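Local coordinates for protein beta-n-acetylhexosaminidase (PDB 4AZI) that probably cleaves terminal beta-linked N-acetylglucosamine from glycans, as an exo-acting family 20 glycoside hydrolase built on a TIM barrel, at residues A[405-408]-A[409-413]. The protein carries 2 engineered substitutions. Numbering follows the deposited sequence.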
# COMPACT_ATOMS: atom_id res chain seq x y z
N LEU A 405 30.45 -4.66 0.14
CA LEU A 405 30.15 -3.26 -0.16
C LEU A 405 30.92 -2.29 0.74
O LEU A 405 31.44 -1.27 0.27
CB LEU A 405 28.64 -2.98 -0.05
CG LEU A 405 28.15 -1.55 -0.33
CD1 LEU A 405 28.58 -1.05 -1.71
CD2 LEU A 405 26.64 -1.47 -0.18
N ASP A 406 31.00 -2.60 2.03
CA ASP A 406 31.71 -1.77 2.99
C ASP A 406 33.17 -1.56 2.63
O ASP A 406 33.69 -0.45 2.72
CB ASP A 406 31.57 -2.34 4.40
CG ASP A 406 30.13 -2.35 4.91
OD1 ASP A 406 29.29 -1.59 4.38
OD2 ASP A 406 29.84 -3.13 5.83
N THR A 407 33.83 -2.64 2.19
CA THR A 407 35.22 -2.59 1.71
C THR A 407 35.34 -1.64 0.52
O THR A 407 36.29 -0.86 0.45
CB THR A 407 35.72 -3.99 1.28
OG1 THR A 407 35.50 -4.92 2.34
CG2 THR A 407 37.22 -3.96 0.91
N LEU A 408 34.38 -1.71 -0.40
CA LEU A 408 34.36 -0.82 -1.56
C LEU A 408 34.19 0.64 -1.15
O LEU A 408 34.83 1.52 -1.73
CB LEU A 408 33.27 -1.23 -2.55
CG LEU A 408 33.47 -2.55 -3.31
CD1 LEU A 408 32.29 -2.83 -4.22
CD2 LEU A 408 34.78 -2.55 -4.11
N VAL A 409 33.34 0.90 -0.16
CA VAL A 409 33.15 2.26 0.36
C VAL A 409 34.40 2.74 1.10
O VAL A 409 34.82 3.89 0.93
CB VAL A 409 31.89 2.38 1.27
CG1 VAL A 409 31.79 3.78 1.86
CG2 VAL A 409 30.63 2.05 0.49
N ALA A 410 34.99 1.86 1.91
CA ALA A 410 36.23 2.16 2.63
C ALA A 410 37.36 2.57 1.68
O ALA A 410 38.06 3.54 1.93
CB ALA A 410 36.65 0.97 3.49
N ASN A 411 37.51 1.84 0.57
CA ASN A 411 38.46 2.19 -0.48
C ASN A 411 38.16 3.55 -1.11
O ASN A 411 39.08 4.29 -1.46
CB ASN A 411 38.51 1.11 -1.57
CG ASN A 411 39.04 -0.23 -1.07
OD1 ASN A 411 39.69 -0.30 -0.02
ND2 ASN A 411 38.76 -1.29 -1.81
N LEU A 412 36.88 3.88 -1.23
CA LEU A 412 36.47 5.19 -1.72
C LEU A 412 36.83 6.31 -0.74
O LEU A 412 37.34 7.35 -1.15
CB LEU A 412 34.97 5.22 -2.06
CG LEU A 412 34.34 6.54 -2.51
CD1 LEU A 412 34.88 7.01 -3.85
CD2 LEU A 412 32.82 6.40 -2.56
N LYS A 413 36.58 6.07 0.55
CA LYS A 413 36.94 7.00 1.62
C LYS A 413 38.43 7.35 1.59
O LYS A 413 38.79 8.53 1.60
CB LYS A 413 36.55 6.44 2.99
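Leu405 and Val409 meet one turn apart on helix 402-414, which belongs to a small group of helices well away from the barrel. The carbonyl O of Leu405 accepts the N-H of Val409 at 2.9 Å, and CD1 of Leu405 lies 4.3 Å from CG2 of Val409, a loose apolar touch. With CG1 of Val409 anti to the backbone N (chi1 176°), CG2 sits beside that N, 3.4 Å from the O of Leu405. Apolar residues suit both places: Leu405 is buried against Ala359, Tyr361 and Leu397, and Val409 is partly covered by Leu364 and Glu367 of helix 362-368. Asp406, on the exposed side, takes the N-H of Ala410 on its carbonyl O at 2.8 Å, while its OD1 takes a hydrogen bond from Gln402 NE2, one turn earlier. Thr407 O receives the Asn411 N-H almost straight, at 164°. Here the two side chains run side by side in the same direction, with Thr407 CG2 4.1 Å from Asn411 ND2; the threonine OG1 hydrogen-bonds to Ala403 O, so the helix itself satisfies it. Leu408 O is held by Leu412 N in a longer, more bent bond of 3.2 Å and 145°; the partly exposed Leu408 side chain touches Asn394. The i to i+4 backbone bonds thus hold an amphipathic helix together: Leu405, Val409 and Leu412 pack inward, Leu408 lies at the border, and Ala410 joins the polar residues at the surface.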